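Local structure of phosphate-binding protein (Xanthomonas axonopodis pv. citri, 5UB3) at residues Leu7-Asp12 / Glu19-Leu24; Leu25-Pro30 / Arg229-Gln234; Leu43-Ala48 / Ser52-Arg57; Val60-Glu65 / Lys246-Thr251. The protein probably acts as a periplasmic binding protein of the phosphonate-binding family, a sensor paired with a diguanylate cyclase, and here carries a bound chloride ion. All blocks are in the same frame, centred on the assembly; numbering follows the deposited sequence.

Contact 1 of 4, residues Leu7-Asp12 / Glu19-Leu24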
# COMPACT_ATOMS: atom_id res chain seq x y z
N LEU A 7 -1.24 -17.34 -2.03
CA LEU A 7 -1.11 -16.09 -1.29
C LEU A 7 -0.23 -15.22 -2.13
O LEU A 7 0.79 -15.68 -2.69
CB LEU A 7 -0.48 -16.29 0.07
CG LEU A 7 0.11 -15.14 0.91
CD1 LEU A 7 -0.87 -14.06 1.29
CD2 LEU A 7 0.74 -15.74 2.15
N GLY A 8 -0.58 -13.95 -2.21
CA GLY A 8 0.24 -13.05 -3.00
C GLY A 8 0.29 -11.66 -2.42
O GLY A 8 -0.24 -11.39 -1.38
N ARG A 9 0.96 -10.78 -3.15
CA ARG A 9 0.90 -9.36 -2.99
C ARG A 9 1.51 -8.75 -4.24
O ARG A 9 2.23 -9.40 -5.01
CB ARG A 9 1.69 -8.85 -1.75
CG ARG A 9 3.18 -9.14 -1.81
CD ARG A 9 3.93 -8.30 -0.78
NE ARG A 9 4.01 -6.90 -1.19
CZ ARG A 9 4.73 -5.97 -0.56
NH1 ARG A 9 5.44 -6.29 0.51
NH2 ARG A 9 4.72 -4.72 -0.98
N ILE A 10 1.24 -7.47 -4.40
CA ILE A 10 1.92 -6.68 -5.39
C ILE A 10 3.30 -6.43 -4.86
O ILE A 10 3.44 -5.98 -3.72
CB ILE A 10 1.19 -5.34 -5.58
CG1 ILE A 10 -0.29 -5.58 -6.04
CG2 ILE A 10 1.94 -4.48 -6.59
CD1 ILE A 10 -1.14 -4.34 -5.88
N SER A 11 4.32 -6.65 -5.67
CA SER A 11 5.64 -6.54 -5.19
C SER A 11 6.54 -6.05 -6.28
O SER A 11 6.56 -6.61 -7.35
CB SER A 11 6.13 -7.91 -4.74
OG SER A 11 7.55 -7.91 -4.47
N ASP A 12 7.38 -5.10 -5.93
CA ASP A 12 8.51 -4.71 -6.80
C ASP A 12 9.79 -5.46 -6.45
O ASP A 12 10.84 -5.10 -6.94
CB ASP A 12 8.81 -3.20 -6.69
CG ASP A 12 8.99 -2.71 -5.22
OD1 ASP A 12 9.03 -3.52 -4.24
OD2 ASP A 12 9.06 -1.47 -5.03
N GLU A 19 9.76 -14.30 1.34
CA GLU A 19 10.03 -14.68 2.74
C GLU A 19 9.03 -14.15 3.74
O GLU A 19 8.92 -14.64 4.83
CB GLU A 19 11.39 -14.14 3.17
CG GLU A 19 12.59 -14.62 2.34
CD GLU A 19 13.83 -13.81 2.69
OE1 GLU A 19 13.81 -12.56 2.63
OE2 GLU A 19 14.82 -14.43 3.11
N GLN A 20 8.40 -13.04 3.39
CA GLN A 20 7.37 -12.41 4.20
C GLN A 20 6.02 -13.15 4.17
O GLN A 20 5.26 -13.12 5.13
CB GLN A 20 7.26 -10.94 3.73
CG GLN A 20 8.59 -10.21 3.92
CD GLN A 20 8.43 -8.75 4.29
OE1 GLN A 20 8.26 -7.89 3.40
NE2 GLN A 20 8.40 -8.45 5.62
N LEU A 21 5.78 -13.90 3.10
CA LEU A 21 4.55 -14.58 2.89
C LEU A 21 4.57 -16.07 3.24
O LEU A 21 3.57 -16.60 3.73
CB LEU A 21 4.17 -14.42 1.42
CG LEU A 21 4.00 -12.95 0.98
CD1 LEU A 21 3.82 -12.99 -0.53
CD2 LEU A 21 2.78 -12.32 1.63
N LYS A 22 5.69 -16.75 2.98
CA LYS A 22 5.70 -18.22 3.09
C LYS A 22 5.44 -18.70 4.50
O LYS A 22 4.64 -19.62 4.69
CB LYS A 22 7.00 -18.83 2.56
CG LYS A 22 7.06 -20.35 2.70
CD LYS A 22 5.94 -21.00 1.88
CE LYS A 22 6.21 -22.44 1.43
NZ LYS A 22 5.13 -22.88 0.49
N PRO A 23 6.10 -18.09 5.50
CA PRO A 23 5.82 -18.56 6.87
C PRO A 23 4.33 -18.56 7.27
O PRO A 23 3.84 -19.56 7.82
CB PRO A 23 6.61 -17.61 7.75
CG PRO A 23 7.73 -17.15 6.87
CD PRO A 23 7.11 -17.00 5.52
N LEU A 24 3.59 -17.48 6.97
CA LEU A 24 2.17 -17.47 7.36
C LEU A 24 1.35 -18.43 6.50
O LEU A 24 0.41 -19.07 7.02
CB LEU A 24 1.60 -16.05 7.32
CG LEU A 24 0.14 -15.93 7.74
CD1 LEU A 24 0.01 -16.36 9.20
CD2 LEU A 24 -0.41 -14.51 7.51

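Contact 2 of 4, residues Leu25-Pro30 / Arg229-Gln234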
# COMPACT_ATOMS: atom_id res chain seq x y z
N LEU A 25 1.71 -18.55 5.22
CA LEU A 25 1.06 -19.52 4.33
C LEU A 25 1.25 -20.91 4.88
O LEU A 25 0.31 -21.66 4.94
CB LEU A 25 1.60 -19.44 2.93
CG LEU A 25 0.96 -20.33 1.89
CD1 LEU A 25 -0.46 -19.88 1.54
CD2 LEU A 25 1.86 -20.42 0.66
N ASP A 26 2.46 -21.23 5.34
CA ASP A 26 2.75 -22.54 5.99
C ASP A 26 1.99 -22.76 7.28
O ASP A 26 1.61 -23.87 7.56
CB ASP A 26 4.23 -22.75 6.21
CG ASP A 26 4.98 -22.93 4.90
OD1 ASP A 26 4.34 -23.02 3.84
OD2 ASP A 26 6.19 -22.96 4.90
N TYR A 27 1.72 -21.70 8.00
CA TYR A 27 0.83 -21.77 9.16
C TYR A 27 -0.65 -21.96 8.74
O TYR A 27 -1.39 -22.80 9.32
CB TYR A 27 1.02 -20.51 10.00
CG TYR A 27 0.08 -20.44 11.14
CD1 TYR A 27 -1.18 -19.86 10.97
CD2 TYR A 27 0.41 -20.98 12.39
CE1 TYR A 27 -2.09 -19.82 12.01
CE2 TYR A 27 -0.49 -20.91 13.44
CZ TYR A 27 -1.73 -20.33 13.24
OH TYR A 27 -2.68 -20.23 14.22
N VAL A 28 -1.09 -21.24 7.71
CA VAL A 28 -2.51 -21.26 7.31
C VAL A 28 -2.96 -22.61 6.69
O VAL A 28 -3.99 -23.18 7.05
CB VAL A 28 -2.78 -20.08 6.35
CG1 VAL A 28 -4.06 -20.21 5.58
CG2 VAL A 28 -2.75 -18.78 7.17
N VAL A 29 -2.15 -23.10 5.77
CA VAL A 29 -2.51 -24.23 4.88
C VAL A 29 -2.97 -25.46 5.65
O VAL A 29 -4.10 -25.95 5.43
CB VAL A 29 -1.42 -24.51 3.82
CG1 VAL A 29 -1.56 -25.88 3.08
CG2 VAL A 29 -1.43 -23.41 2.78
N PRO A 30 -2.15 -25.92 6.59
CA PRO A 30 -2.64 -27.09 7.34
C PRO A 30 -3.94 -26.85 8.06
O PRO A 30 -4.74 -27.78 8.23
CB PRO A 30 -1.56 -27.33 8.37
CG PRO A 30 -0.34 -26.69 7.82
CD PRO A 30 -0.75 -25.60 6.91
N ARG A 229 -10.73 -16.63 7.09
CA ARG A 229 -11.03 -15.55 8.00
C ARG A 229 -10.87 -16.06 9.43
O ARG A 229 -10.21 -15.45 10.23
CB ARG A 229 -12.46 -15.03 7.77
CG ARG A 229 -12.65 -13.73 8.54
CD ARG A 229 -14.00 -13.07 8.45
NE ARG A 229 -14.29 -12.60 7.10
CZ ARG A 229 -14.99 -13.29 6.21
NH1 ARG A 229 -15.42 -14.51 6.50
NH2 ARG A 229 -15.28 -12.74 5.02
N VAL A 230 -11.47 -17.21 9.71
CA VAL A 230 -11.38 -17.77 11.06
C VAL A 230 -9.92 -18.03 11.36
O VAL A 230 -9.41 -17.61 12.45
CB VAL A 230 -12.28 -19.01 11.22
CG1 VAL A 230 -12.03 -19.70 12.56
CG2 VAL A 230 -13.75 -18.61 11.11
N VAL A 231 -9.20 -18.62 10.41
CA VAL A 231 -7.82 -18.99 10.74
C VAL A 231 -6.95 -17.74 11.04
O VAL A 231 -6.15 -17.71 11.97
CB VAL A 231 -7.20 -19.82 9.61
CG1 VAL A 231 -5.71 -19.97 9.80
CG2 VAL A 231 -7.86 -21.18 9.54
N LEU A 232 -7.09 -16.71 10.22
CA LEU A 232 -6.30 -15.50 10.42
C LEU A 232 -6.67 -14.81 11.75
O LEU A 232 -5.79 -14.43 12.53
CB LEU A 232 -6.51 -14.55 9.22
CG LEU A 232 -5.78 -15.11 8.02
CD1 LEU A 232 -6.08 -14.27 6.80
CD2 LEU A 232 -4.27 -15.27 8.24
N LEU A 233 -7.95 -14.73 12.02
CA LEU A 233 -8.42 -14.18 13.25
C LEU A 233 -7.82 -14.90 14.45
O LEU A 233 -7.45 -14.27 15.42
CB LEU A 233 -9.92 -14.22 13.31
CG LEU A 233 -10.66 -13.08 12.65
CD1 LEU A 233 -12.13 -13.45 12.63
CD2 LEU A 233 -10.45 -11.74 13.41
N GLN A 234 -7.69 -16.22 14.37
CA GLN A 234 -7.11 -16.98 15.47
C GLN A 234 -5.60 -16.86 15.53
O GLN A 234 -5.04 -17.14 16.53
CB GLN A 234 -7.54 -18.47 15.36
CG GLN A 234 -8.93 -18.69 15.96
CD GLN A 234 -9.63 -19.99 15.54
OE1 GLN A 234 -9.02 -20.92 15.00
NE2 GLN A 234 -10.94 -20.06 15.79
O HOH W 1 -5.29 -19.72 13.63

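Contact 3 of 4, residues Leu43-Ala48 / Ser52-Arg57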
# COMPACT_ATOMS: atom_id res chain seq x y z
N LEU A 43 2.36 -16.40 -5.17
CA LEU A 43 2.37 -15.78 -6.49
C LEU A 43 2.18 -14.29 -6.29
O LEU A 43 1.12 -13.82 -5.92
CB LEU A 43 1.30 -16.32 -7.42
CG LEU A 43 1.32 -15.82 -8.87
CD1 LEU A 43 2.67 -16.00 -9.57
CD2 LEU A 43 0.27 -16.50 -9.69
N MET A 44 3.24 -13.56 -6.57
CA MET A 44 3.22 -12.13 -6.43
C MET A 44 3.09 -11.54 -7.83
O MET A 44 3.17 -12.26 -8.82
CB MET A 44 4.49 -11.67 -5.73
CG MET A 44 4.51 -12.00 -4.26
SD MET A 44 6.14 -11.69 -3.54
CE MET A 44 7.01 -13.18 -4.04
N ALA A 45 2.80 -10.26 -7.91
CA ALA A 45 2.68 -9.65 -9.23
C ALA A 45 3.37 -8.34 -9.20
O ALA A 45 3.42 -7.73 -8.18
CB ALA A 45 1.21 -9.50 -9.63
N PRO A 46 3.91 -7.89 -10.34
CA PRO A 46 4.61 -6.57 -10.34
C PRO A 46 3.74 -5.34 -10.09
O PRO A 46 4.24 -4.31 -9.64
CB PRO A 46 5.26 -6.48 -11.75
CG PRO A 46 4.69 -7.62 -12.57
CD PRO A 46 3.79 -8.49 -11.69
N ASP A 47 2.44 -5.41 -10.35
CA ASP A 47 1.60 -4.22 -10.20
C ASP A 47 0.16 -4.64 -10.02
O ASP A 47 -0.15 -5.84 -10.15
CB ASP A 47 1.76 -3.26 -11.37
CG ASP A 47 1.55 -3.96 -12.70
OD1 ASP A 47 0.50 -4.57 -12.92
OD2 ASP A 47 2.48 -3.93 -13.49
N ALA A 48 -0.70 -3.66 -9.71
CA ALA A 48 -2.12 -3.87 -9.43
C ALA A 48 -2.89 -4.46 -10.61
O ALA A 48 -3.80 -5.30 -10.45
CB ALA A 48 -2.78 -2.56 -8.97
N SER A 52 -4.63 -7.94 -10.42
CA SER A 52 -6.06 -8.02 -10.75
C SER A 52 -6.32 -9.08 -11.78
O SER A 52 -7.28 -9.82 -11.64
CB SER A 52 -6.68 -6.67 -11.14
OG SER A 52 -7.98 -6.85 -11.69
N SER A 53 -5.48 -9.17 -12.80
CA SER A 53 -5.61 -10.26 -13.77
C SER A 53 -5.48 -11.66 -13.15
O SER A 53 -6.32 -12.54 -13.41
CB SER A 53 -4.57 -10.07 -14.90
OG SER A 53 -4.75 -11.06 -15.87
N TYR A 54 -4.46 -11.86 -12.32
CA TYR A 54 -4.33 -13.10 -11.57
C TYR A 54 -5.53 -13.41 -10.73
O TYR A 54 -6.03 -14.56 -10.73
CB TYR A 54 -3.13 -13.08 -10.61
CG TYR A 54 -1.78 -13.18 -11.22
CD1 TYR A 54 -1.58 -13.74 -12.48
CD2 TYR A 54 -0.68 -12.75 -10.51
CE1 TYR A 54 -0.31 -13.86 -13.02
CE2 TYR A 54 0.58 -12.84 -11.05
CZ TYR A 54 0.75 -13.42 -12.31
OH TYR A 54 1.99 -13.53 -12.85
N LEU A 55 -5.98 -12.42 -9.97
CA LEU A 55 -7.14 -12.62 -9.10
C LEU A 55 -8.34 -13.03 -9.90
O LEU A 55 -8.94 -14.05 -9.59
CB LEU A 55 -7.42 -11.35 -8.30
CG LEU A 55 -6.41 -11.15 -7.15
CD1 LEU A 55 -6.55 -9.70 -6.70
CD2 LEU A 55 -6.69 -12.11 -5.98
N ARG A 56 -8.65 -12.26 -10.94
CA ARG A 56 -9.81 -12.51 -11.82
C ARG A 56 -9.71 -13.90 -12.46
O ARG A 56 -10.68 -14.60 -12.57
CB ARG A 56 -9.95 -11.43 -12.88
CG ARG A 56 -11.03 -11.74 -13.92
CD ARG A 56 -11.39 -10.53 -14.73
NE ARG A 56 -10.18 -10.00 -15.39
CZ ARG A 56 -9.44 -8.99 -14.96
NH1 ARG A 56 -9.78 -8.33 -13.89
NH2 ARG A 56 -8.32 -8.63 -15.64
N ARG A 57 -8.50 -14.33 -12.81
CA ARG A 57 -8.34 -15.66 -13.40
C ARG A 57 -8.18 -16.79 -12.38
O ARG A 57 -8.01 -17.93 -12.78
CB ARG A 57 -7.18 -15.64 -14.37
CG ARG A 57 -7.48 -14.80 -15.61
CD ARG A 57 -6.31 -14.89 -16.56
NE ARG A 57 -5.24 -14.00 -16.15
CZ ARG A 57 -3.98 -14.33 -15.95
NH1 ARG A 57 -3.59 -15.59 -16.07
NH2 ARG A 57 -3.12 -13.40 -15.59
O HOH W 2 4.16 -12.97 -11.20

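Contact 4 of 4, residues Val60-Glu65 / Lys246-Thr251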
# COMPACT_ATOMS: atom_id res chain seq x y z
N VAL A 60 -4.44 -16.24 -8.02
CA VAL A 60 -4.16 -15.84 -6.69
C VAL A 60 -5.45 -15.81 -5.95
O VAL A 60 -6.47 -15.30 -6.41
CB VAL A 60 -3.50 -14.45 -6.68
CG1 VAL A 60 -3.44 -13.86 -5.28
CG2 VAL A 60 -2.10 -14.56 -7.31
N ASP A 61 -5.39 -16.29 -4.72
CA ASP A 61 -6.56 -16.34 -3.87
C ASP A 61 -6.66 -15.27 -2.84
O ASP A 61 -7.76 -14.87 -2.50
CB ASP A 61 -6.62 -17.65 -3.18
CG ASP A 61 -6.76 -18.81 -4.16
OD1 ASP A 61 -7.71 -18.83 -4.93
OD2 ASP A 61 -5.89 -19.70 -4.12
N TRP A 62 -5.54 -14.83 -2.30
CA TRP A 62 -5.50 -14.06 -1.09
C TRP A 62 -4.28 -13.16 -1.17
O TRP A 62 -3.21 -13.62 -1.53
CB TRP A 62 -5.45 -15.02 0.10
CG TRP A 62 -4.95 -14.46 1.39
CD1 TRP A 62 -5.14 -13.20 1.91
CD2 TRP A 62 -4.18 -15.16 2.36
NE1 TRP A 62 -4.50 -13.06 3.12
CE2 TRP A 62 -3.93 -14.26 3.44
CE3 TRP A 62 -3.68 -16.46 2.43
CZ2 TRP A 62 -3.13 -14.62 4.55
CZ3 TRP A 62 -2.92 -16.83 3.56
CH2 TRP A 62 -2.65 -15.90 4.59
N VAL A 63 -4.51 -11.87 -0.98
CA VAL A 63 -3.41 -10.92 -0.93
C VAL A 63 -3.53 -10.09 0.34
O VAL A 63 -4.63 -9.84 0.81
CB VAL A 63 -3.35 -10.01 -2.15
CG1 VAL A 63 -3.16 -10.79 -3.45
CG2 VAL A 63 -4.58 -9.11 -2.18
N SER A 64 -2.39 -9.62 0.86
CA SER A 64 -2.39 -8.74 1.97
C SER A 64 -1.78 -7.49 1.42
O SER A 64 -0.66 -7.55 1.01
CB SER A 64 -1.52 -9.27 3.09
OG SER A 64 -1.65 -8.44 4.23
N GLU A 65 -2.51 -6.39 1.41
CA GLU A 65 -2.11 -5.12 0.70
C GLU A 65 -2.46 -3.92 1.51
O GLU A 65 -3.36 -3.98 2.39
CB GLU A 65 -2.91 -4.95 -0.58
CG GLU A 65 -2.59 -5.96 -1.63
CD GLU A 65 -1.21 -5.85 -2.19
OE1 GLU A 65 -0.54 -4.85 -1.99
OE2 GLU A 65 -0.82 -6.82 -2.87
N LYS A 246 5.23 -11.91 12.33
CA LYS A 246 6.30 -10.89 12.38
C LYS A 246 6.83 -10.69 10.96
O LYS A 246 6.96 -9.55 10.46
CB LYS A 246 7.38 -11.31 13.40
CG LYS A 246 8.70 -10.52 13.41
CD LYS A 246 8.52 -8.99 13.44
CE LYS A 246 8.07 -8.47 14.81
NZ LYS A 246 9.17 -8.38 15.81
N ARG A 247 7.05 -11.82 10.30
CA ARG A 247 7.56 -11.85 8.93
C ARG A 247 6.53 -11.26 7.92
O ARG A 247 6.89 -10.69 6.87
CB ARG A 247 7.83 -13.31 8.56
CG ARG A 247 8.91 -14.05 9.39
CD ARG A 247 10.36 -13.86 8.97
NE ARG A 247 10.55 -13.21 7.67
CZ ARG A 247 11.73 -12.81 7.19
NH1 ARG A 247 11.78 -12.21 6.00
NH2 ARG A 247 12.86 -13.04 7.85
N PHE A 248 5.25 -11.42 8.26
CA PHE A 248 4.14 -10.97 7.45
C PHE A 248 3.90 -9.47 7.69
O PHE A 248 2.86 -9.08 8.16
CB PHE A 248 2.91 -11.83 7.79
CG PHE A 248 1.81 -11.80 6.77
CD1 PHE A 248 1.97 -12.38 5.55
CD2 PHE A 248 0.57 -11.29 7.09
CE1 PHE A 248 0.92 -12.43 4.65
CE2 PHE A 248 -0.49 -11.34 6.20
CZ PHE A 248 -0.30 -11.87 4.96
N PHE A 249 4.87 -8.64 7.30
CA PHE A 249 4.78 -7.16 7.38
C PHE A 249 4.49 -6.70 8.78
O PHE A 249 3.80 -5.68 9.00
CB PHE A 249 3.71 -6.70 6.42
CG PHE A 249 3.76 -7.44 5.13
CD1 PHE A 249 4.89 -7.33 4.33
CD2 PHE A 249 2.76 -8.34 4.76
CE1 PHE A 249 5.00 -8.06 3.16
CE2 PHE A 249 2.84 -9.04 3.58
CZ PHE A 249 3.97 -8.90 2.76
N ASP A 250 5.00 -7.48 9.72
CA ASP A 250 4.82 -7.24 11.16
C ASP A 250 3.37 -7.12 11.49
O ASP A 250 2.93 -6.15 12.08
CB ASP A 250 5.63 -6.04 11.60
CG ASP A 250 5.70 -5.90 13.12
OD1 ASP A 250 5.60 -6.87 13.87
OD2 ASP A 250 5.82 -4.79 13.57
N THR A 251 2.60 -8.10 11.07
CA THR A 251 1.15 -8.04 11.34
C THR A 251 0.91 -8.31 12.83
O THR A 251 1.42 -9.26 13.37
CB THR A 251 0.38 -9.01 10.45
OG1 THR A 251 0.55 -8.59 9.07
CG2 THR A 251 -1.09 -9.06 10.85
O HOH W 3 -0.11 -7.71 6.58

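Contact 1 of 4, residues Leu7-Asp12 / Glu19-Leu24
Leu7, next to last in strand 4-8, packs against the middle of helix 14-28, with the CA atoms of Leu7 and Leu21 7.2 Å apart and no hydrogen bond joining Leu7-Asp12 to Glu19-Leu24. Leu7 and Leu21 carry the contact, each with its CB directed at the opposing segment and their side chains inclined to one another. The CD2 branch of Leu7 reaches the helix backbone, 3.7 Å from Leu21 CB and 3.4 Å from Leu21 O. In return, Leu21 lays CD2 against the branch point of its partner, 3.9 Å from Leu7 CG. With CG of Leu21 opposite the carbonyl carbon (chi1 -60°), its two methyls divide the work: CD2 goes to Leu7, while CD1 reaches Arg9 CG at 4.1 Å, where the arginine chain crosses the leucine at about a right angle. Farther out, a bend at chi3 (-74°) turns the Arg9 guanidinium back on its own loop. There NE donates to Ile10 O at 2.8 Å, from above the carbonyl plane, and NH2 adds a weak second bond. Gln20 OE1 lies at the guanidinium edge without bonding to it; it pairs with His17. The leucine packing forms the strand-to-helix step of the beta-alpha-beta unit 4-8, 14-28, 39-42; the two leucines also touch Ile42 of strand 39-42 and Phe248, and Leu7 touches Trp62 of strand 62-66.

Contact 2 of 4, residues Leu25-Pro30 / Arg229-Gln234
Val28 meets helix 222-235 through one methyl, CG2, which touches two branches of that helix: Val231 CG1 at 4.1 Å and Leu232 CD2 at 4.0 Å. Both pairs of side chains are inclined to each other rather than aligned. The backbones come close here, with the CA atoms of Val28 and Val231 6.7 Å apart. Val231 directs its CB toward helix 14-28. Leu232 starts out pointing the other way and returns only at its end: CG stands opposite the carbonyl carbon (chi1 -73°), and CD2 then comes round to Val28. The Tyr27 ring also leans obliquely on the CG1 methyl of Val231, which lies 4.2 Å from Tyr27 CE1. An extended first torsion (176°) sends the Tyr27 ring outward from its helix and carries its hydroxyl past the valine. Water 1 sits in the ring plane at that end and spends both hydrogens on the contact, donating to Tyr27 OH and to Val231 O at 2.7 Å each. The same hydroxyl is hydrogen-bonded to Asp238, which lies beyond helix 222-235, so the polar rim is fixed at two points. Helix 14-28 and helix 222-235 thus pack against each other over strands of one lobe, with Val28 also reaching Leu5 of strand 4-8 and Leu232 reaching Leu82 and Leu83 of strand 79-87.

Contact 3 of 4, residues Leu43-Ala48 / Ser52-Arg57
Ala45 and Tyr54 face each other across a turn that leads from an extended chain into helix 48-56, their CA atoms 8.2 Å apart. The gap narrows to 5.9 Å between the CA atoms of Ala48 and Ser52, where Ser52 N donates to Ala48 O in a first-turn helical bond of 2.8 Å. Asp47, at the N-cap position, turns its OD1 to Gln50 N and so closes the start of the same helix. Tyr54 is the chief side chain. With its CG opposite the carbonyl carbon (chi1 -72°), the ring reaches from the helix to the extended chain, where Leu43 comes over one face at about a right angle. Leu43 CD2 sits 3.9 Å from the ring centroid and only 10° from its normal, a well-centred CH-pi contact. The CE2 side of the ring also meets the chain: Ala45 CB approaches obliquely to 3.7 Å, whereas Met44 O lies in the ring plane at the edge, 3.5 Å from Tyr54 CE2. Water 2 shares that plane and links Met44 O, to which it donates at 2.7 Å, with Tyr54 OH. The ring is therefore located by Leu43 over its face, and at the rim by Met44 O and the water that links it to the hydroxyl. Leu43 and Ala45 continue the chain just past strand 39-42 and bond through their backbones to Leu7, Arg9 and Ser11, while Leu43 and Tyr54 both pack on Val60 ahead of strand 62-66, and Ser52 rests against helix 67-75.

Contact 4 of 4, residues Val60-Glu65 / Lys246-Thr251
The Phe248 ring is approached obliquely by both Ser64 and Trp62, while one of its faces is occupied by its neighbour in sequence, Phe249, whose CE2 lies 3.9 Å above the plane and displaced toward the rim. Ser64 makes the tightest approach: its CB is 3.4 Å from Phe248 CZ, and its OG lies near CE2 of the same ring. Trp62, two residues back on the strand, brings the six-membered ring of its indole to the same atom, with CZ2 4.0 Å from Phe248 CZ. The phenyl tip thus touches two side chains of strand 62-66, and Phe249 CE2 touches Ser64 CB more loosely, at 4.4 Å. Phe248 can reach so far because its CG is extended away from the backbone N (chi1 -162°). The polar ends are held by other residues: Glu214 takes both Trp62 NE1 and Ser64 OG through its two oxygens, and Arg87 also bonds to Ser64 OG. Water 3 donates to Ser64 OG at 2.9 Å and to Thr251 OG1 at 2.7 Å, spanning from the strand to the turn. Phe248 is itself the centre of an inverse gamma turn, closed by a weak bond from Phe249 N to Arg247 O. Phe249 and Asp250 follow with positive phi, and the chain passes from helix 242-247 into strand 251-255. A turn after helix 242-247 places the Phe248 ring against strand 62-66 and Leu21 and Leu24 of helix 14-28, within an alpha/beta lobe of the kind from which periplasmic binding proteins are built.

Overall arrangement
Contacts 1 and 4 lie closest, with centres 6 Å apart, because strands 4-8 and 62-66 are neighbours: Gly8 N bonds to Trp62 O at 2.7 Å, and Ile10 N to Glu65 OE2 at 2.7 Å. Contact 2 extends contact 1 along helix 14-28, through Leu7 CB and Leu25 CD1 at 3.9 Å, and reaches contact 4 where Leu232 CD1 meets Trp62 CZ2 at 3.7 Å. Contact 3 stands apart from contact 2, with centres about 21 Å apart, but joins contact 1 through the bond from Leu43 N to Leu7 O and contact 4 through Val60. Together the four tie helices to the strands of one lobe of a probable ligand-binding receptor.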